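Local coordinates for protein peptidoglycan D,D-transpeptidase FtsI (PDB 6HZI) that probably cross-links peptidoglycan strands during cell division as a penicillin-binding D,D-transpeptidase, the class of enzyme that beta-lactam antibiotics acylate, at residues A[14-17]-A[18-22]; A[132-135]-A[136-139]. All coordinates share one frame; numbering follows the deposited sequence.

Interaction 1 (A[14-17]-A[18-22])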
loop_
_atom_site.group_PDB
_atom_site.type_symbol
_atom_site.label_atom_id
_atom_site.label_comp_id
_atom_site.label_asym_id
_atom_site.label_seq_id
_atom_site.Cartn_x
_atom_site.Cartn_y
_atom_site.Cartn_z
ATOM N N ILE A 14 12.914 3.431 -16.250
ATOM C CA ILE A 14 12.197 3.013 -15.016
ATOM C C ILE A 14 11.406 1.742 -15.321
ATOM O O ILE A 14 11.370 0.840 -14.483
ATOM C CB ILE A 14 11.350 4.180 -14.479
ATOM C CG1 ILE A 14 12.267 5.372 -14.183
ATOM C CG2 ILE A 14 10.552 3.754 -13.253
ATOM C CD1 ILE A 14 11.513 6.654 -14.039
ATOM N N GLN A 15 10.855 1.649 -16.516
ATOM C CA GLN A 15 10.096 0.465 -16.949
ATOM C C GLN A 15 11.089 -0.693 -16.963
ATOM O O GLN A 15 10.746 -1.770 -16.444
ATOM C CB GLN A 15 9.384 0.691 -18.290
ATOM C CG GLN A 15 8.605 -0.524 -18.779
ATOM C CD GLN A 15 7.194 -0.625 -18.256
ATOM O OE1 GLN A 15 6.814 0.153 -17.355
ATOM N NE2 GLN A 15 6.427 -1.584 -18.826
ATOM N N TYR A 16 12.288 -0.483 -17.500
ATOM C CA TYR A 16 13.260 -1.597 -17.612
ATOM C C TYR A 16 13.703 -2.018 -16.205
ATOM O O TYR A 16 13.645 -3.217 -15.862
ATOM C CB TYR A 16 14.448 -1.259 -18.511
ATOM C CG TYR A 16 15.370 -2.443 -18.654
ATOM C CD1 TYR A 16 14.942 -3.587 -19.324
ATOM C CD2 TYR A 16 16.616 -2.456 -18.058
ATOM C CE1 TYR A 16 15.727 -4.720 -19.385
ATOM C CE2 TYR A 16 17.414 -3.586 -18.122
ATOM C CZ TYR A 16 16.975 -4.714 -18.796
ATOM O OH TYR A 16 17.751 -5.827 -18.902
ATOM N N ILE A 17 14.106 -1.047 -15.398
ATOM C CA ILE A 17 14.455 -1.257 -13.971
ATOM C C ILE A 17 13.342 -2.035 -13.273
ATOM O O ILE A 17 13.655 -2.876 -12.402
ATOM C CB ILE A 17 14.620 0.087 -13.275
ATOM C CG1 ILE A 17 15.995 0.680 -13.579
ATOM C CG2 ILE A 17 14.325 -0.067 -11.782
ATOM C CD1 ILE A 17 16.119 2.141 -13.134
ATOM N N THR A 18 12.080 -1.716 -13.584
ATOM C CA THR A 18 10.918 -2.321 -12.880
ATOM C C THR A 18 10.813 -3.774 -13.377
ATOM O O THR A 18 10.650 -4.714 -12.569
ATOM C CB THR A 18 9.653 -1.459 -13.056
ATOM O OG1 THR A 18 9.798 -0.136 -12.517
ATOM C CG2 THR A 18 8.469 -2.092 -12.370
ATOM N N TYR A 19 10.915 -3.976 -14.683
ATOM C CA TYR A 19 10.865 -5.323 -15.301
ATOM C C TYR A 19 12.000 -6.228 -14.824
ATOM O O TYR A 19 11.671 -7.352 -14.533
ATOM C CB TYR A 19 10.954 -5.213 -16.812
ATOM C CG TYR A 19 11.063 -6.503 -17.574
ATOM C CD1 TYR A 19 9.919 -7.181 -17.991
ATOM C CD2 TYR A 19 12.289 -6.954 -18.034
ATOM C CE1 TYR A 19 9.995 -8.303 -18.808
ATOM C CE2 TYR A 19 12.379 -8.068 -18.848
ATOM C CZ TYR A 19 11.232 -8.749 -19.225
ATOM O OH TYR A 19 11.292 -9.839 -20.037
ATOM N N THR A 20 13.262 -5.792 -14.756
ATOM C CA THR A 20 14.374 -6.716 -14.363
ATOM C C THR A 20 14.155 -7.145 -12.906
ATOM O O THR A 20 14.241 -8.333 -12.603
ATOM C CB THR A 20 15.764 -6.100 -14.555
ATOM O OG1 THR A 20 15.715 -4.865 -13.852
ATOM C CG2 THR A 20 16.102 -5.811 -16.003
ATOM N N ASN A 21 13.825 -6.209 -12.028
ATOM C CA ASN A 21 13.713 -6.492 -10.574
ATOM C C ASN A 21 12.529 -7.437 -10.352
ATOM O O ASN A 21 12.631 -8.389 -9.614
ATOM C CB ASN A 21 13.632 -5.166 -9.817
ATOM C CG ASN A 21 15.007 -4.564 -9.650
ATOM O OD1 ASN A 21 15.837 -5.265 -9.113
ATOM N ND2 ASN A 21 15.262 -3.305 -10.034
ATOM N N LEU A 22 11.403 -7.157 -10.968
ATOM C CA LEU A 22 10.178 -7.918 -10.690
ATOM C C LEU A 22 10.412 -9.325 -11.223
ATOM O O LEU A 22 10.115 -10.259 -10.495
ATOM C CB LEU A 22 8.962 -7.251 -11.345
ATOM C CG LEU A 22 7.670 -8.026 -11.131
ATOM C CD1 LEU A 22 7.311 -8.081 -9.654
ATOM C CD2 LEU A 22 6.523 -7.473 -11.959
#
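Thr18, Tyr19 and Thr20 donate their backbone N-H groups to the carbonyls of Ile14, Gln15 and Tyr16, the i to i+4 ladder of an alpha helix, which weakens at the next rung, where Asn21 N lies 3.4 Å from Ile17 O. Side chains of Thr18 and Asn21 add bonds to carbonyls of the same ladder. Thr18 gives Ile14 O a second donor: its OG1 sits 2.7 Å from that oxygen, well above the carbonyl plane, while Thr18 N comes from the opposite face, so two bonds from one residue grip a single acceptor. The hydroxyl can fold back this way because OG1 lies beside its own backbone N (chi1 -61°). It also meets Ser48 OG.

Helix 12-28 lies against the central antiparallel sheet of the transpeptidase fold, Ile14 and Thr18 packing on strand 33-40, and Gln15 and Thr18 on strand 46-52. Its flank toward helix 310-324 carries Ile17 and Asn21, which run side by side. There Asn21 ND2 bonds Ile17 O at 2.9 Å, a bent bond (132° at the hydrogen) tilted out of the amide plane, giving Ile17 O a second donor beside the weak one from Asn21 N; the same amide nitrogen also reaches Asp320.

Away from these partners, Tyr16 crosses Thr20 at about a right angle. The methyl CG2 of Thr20 sits over one face of the phenol in a CH-pi contact, 3.5 Å from the ring centroid and displaced toward the hydroxyl-bearing rim. Beside it, Tyr16 CE1 approaches CD2 of the Tyr19 ring at 4.3 Å.

Interaction 2 (A[132-135]-A[136-139])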
loop_
_atom_site.group_PDB
_atom_site.type_symbol
_atom_site.label_atom_id
_atom_site.label_comp_id
_atom_site.label_asym_id
_atom_site.label_seq_id
_atom_site.Cartn_x
_atom_site.Cartn_y
_atom_site.Cartn_z
ATOM N N THR A 132 -13.578 3.398 16.743
ATOM C CA THR A 132 -13.896 4.813 17.060
ATOM C C THR A 132 -14.622 5.484 15.882
ATOM O O THR A 132 -14.766 6.744 15.929
ATOM C CB THR A 132 -12.628 5.607 17.421
ATOM O OG1 THR A 132 -11.844 5.976 16.265
ATOM C CG2 THR A 132 -11.784 4.850 18.431
ATOM N N MET A 133 -14.977 4.756 14.824
ATOM C CA MET A 133 -15.512 5.412 13.585
ATOM C C MET A 133 -16.728 4.630 13.101
ATOM O O MET A 133 -16.877 3.442 13.498
ATOM C CB MET A 133 -14.482 5.490 12.445
ATOM C CG MET A 133 -13.251 6.332 12.761
ATOM S SD MET A 133 -11.899 6.298 11.494
ATOM C CE MET A 133 -11.241 4.644 11.710
ATOM N N LYS A 134 -17.594 5.290 12.340
ATOM C CA LYS A 134 -18.850 4.664 11.825
ATOM C C LYS A 134 -18.547 4.004 10.488
ATOM O O LYS A 134 -17.705 4.514 9.750
ATOM C CB LYS A 134 -19.949 5.708 11.587
ATOM C CG LYS A 134 -20.430 6.476 12.817
ATOM C CD LYS A 134 -21.125 7.784 12.482
ATOM C CE LYS A 134 -21.354 8.648 13.711
ATOM N NZ LYS A 134 -21.167 10.089 13.418
ATOM N N PRO A 135 -19.188 2.864 10.155
ATOM C CA PRO A 135 -19.078 2.265 8.815
ATOM C C PRO A 135 -19.146 3.287 7.662
ATOM O O PRO A 135 -18.385 3.265 6.724
ATOM C CB PRO A 135 -20.301 1.328 8.790
ATOM C CG PRO A 135 -20.425 0.861 10.232
ATOM C CD PRO A 135 -20.060 2.083 11.048
ATOM N N GLU A 136 -20.065 4.221 7.772
ATOM C CA GLU A 136 -20.282 5.190 6.691
ATOM C C GLU A 136 -18.986 5.985 6.524
ATOM O O GLU A 136 -18.597 6.263 5.394
ATOM C CB GLU A 136 -21.534 6.013 6.998
ATOM C CG GLU A 136 -21.855 7.051 5.940
ATOM C CD GLU A 136 -23.014 7.948 6.319
ATOM O OE1 GLU A 136 -23.734 7.616 7.279
ATOM O OE2 GLU A 136 -23.163 8.983 5.681
ATOM N N GLU A 137 -18.387 6.411 7.622
ATOM C CA GLU A 137 -17.175 7.260 7.586
ATOM C C GLU A 137 -16.076 6.531 6.802
ATOM O O GLU A 137 -15.433 7.175 5.986
ATOM C CB GLU A 137 -16.722 7.567 9.006
ATOM C CG GLU A 137 -17.534 8.655 9.666
ATOM C CD GLU A 137 -17.214 8.875 11.135
ATOM O OE1 GLU A 137 -16.832 7.911 11.838
ATOM O OE2 GLU A 137 -17.324 10.015 11.559
ATOM N N MET A 138 -15.944 5.232 7.038
ATOM C CA MET A 138 -14.847 4.379 6.547
ATOM C C MET A 138 -15.123 4.062 5.076
ATOM O O MET A 138 -14.183 4.210 4.250
ATOM C CB MET A 138 -14.730 3.100 7.389
ATOM C CG MET A 138 -14.056 3.372 8.745
ATOM S SD MET A 138 -13.728 1.904 9.724
ATOM C CE MET A 138 -12.926 0.808 8.553
ATOM N N TRP A 139 -16.366 3.687 4.762
ATOM C CA TRP A 139 -16.834 3.451 3.362
ATOM C C TRP A 139 -16.594 4.733 2.555
ATOM O O TRP A 139 -16.032 4.665 1.469
ATOM C CB TRP A 139 -18.297 2.990 3.303
ATOM C CG TRP A 139 -18.772 2.533 1.948
ATOM C CD1 TRP A 139 -18.936 1.242 1.496
ATOM C CD2 TRP A 139 -19.185 3.395 0.872
ATOM N NE1 TRP A 139 -19.384 1.243 0.199
ATOM C CE2 TRP A 139 -19.563 2.550 -0.201
ATOM C CE3 TRP A 139 -19.262 4.797 0.726
ATOM C CZ2 TRP A 139 -20.001 3.070 -1.419
ATOM C CZ3 TRP A 139 -19.689 5.307 -0.480
ATOM C CH2 TRP A 139 -20.054 4.447 -1.535
#
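Lys134 and Glu137 meet where a loop turns into helix 135-144, with Lys134 at the N-cap and a carboxylate three residues on folding back to the N-cap backbone, the glutamate half of a capping box. Here the N-cap residue is a lysine, so the reciprocal side-chain bond of the full box is missing.

The hydrogen bonds define the cap. Lys134 N points almost straight at Glu137 OE1, 2.8 Å away with 171° at the hydrogen, and meets that oxygen on its anti side, somewhat out of the carboxylate plane. In Glu137, CG is anti to the carbonyl carbon (chi1 -79°), and the extended chain then carries OE1 back to the cap, where it also lies 3.4 Å from Met133 CB. Farther in, Trp139 N makes a nearly linear 2.8 Å bond to Pro135 O, the first firm rung of the helix; the bond from Met138 N to Lys134 O is weak.

Charge adds a second layer. Glu137 OE2 forms a salt bridge with Arg82, which also binds Thr132 O and so ties the loop and the helix start to one guanidinium group. Lys134 NZ remains 4.3 Å from Glu137 OE2, too far for a salt bridge, though its positive charge probably still favours the carboxylate.

Apolar packing lies on the buried side, where Met133 and Met138 both rest on Leu76 of helix 70-79, their side chains crossing at about a right angle. That helix begins at the SxxK pattern that probably carries the nucleophile in this family. The bent end of Met133 brings its methyl CE to 4.2 Å from Met138 SD.

How the interactions relate
Taken together, the two contacts show how one chain secures its turns within a helix and at a helix start. Interaction 1 comes first in sequence, inside helix 12-28, and interaction 2 follows more than a hundred residues later at the entry to helix 135-144. Their centres are 38 Å apart, on opposite sides of the chain's centre, and their nearest atoms remain about 28 Å apart. They share no helix or strand: helix 12-28 packs on strands 33-40 and 46-52 with one side, whereas residues 132-139 lie beside helices 70-79 and 171-178. Both are local contacts along the chain, and they lie in the sheet-containing and the helical parts of the penicillin-binding transpeptidase fold.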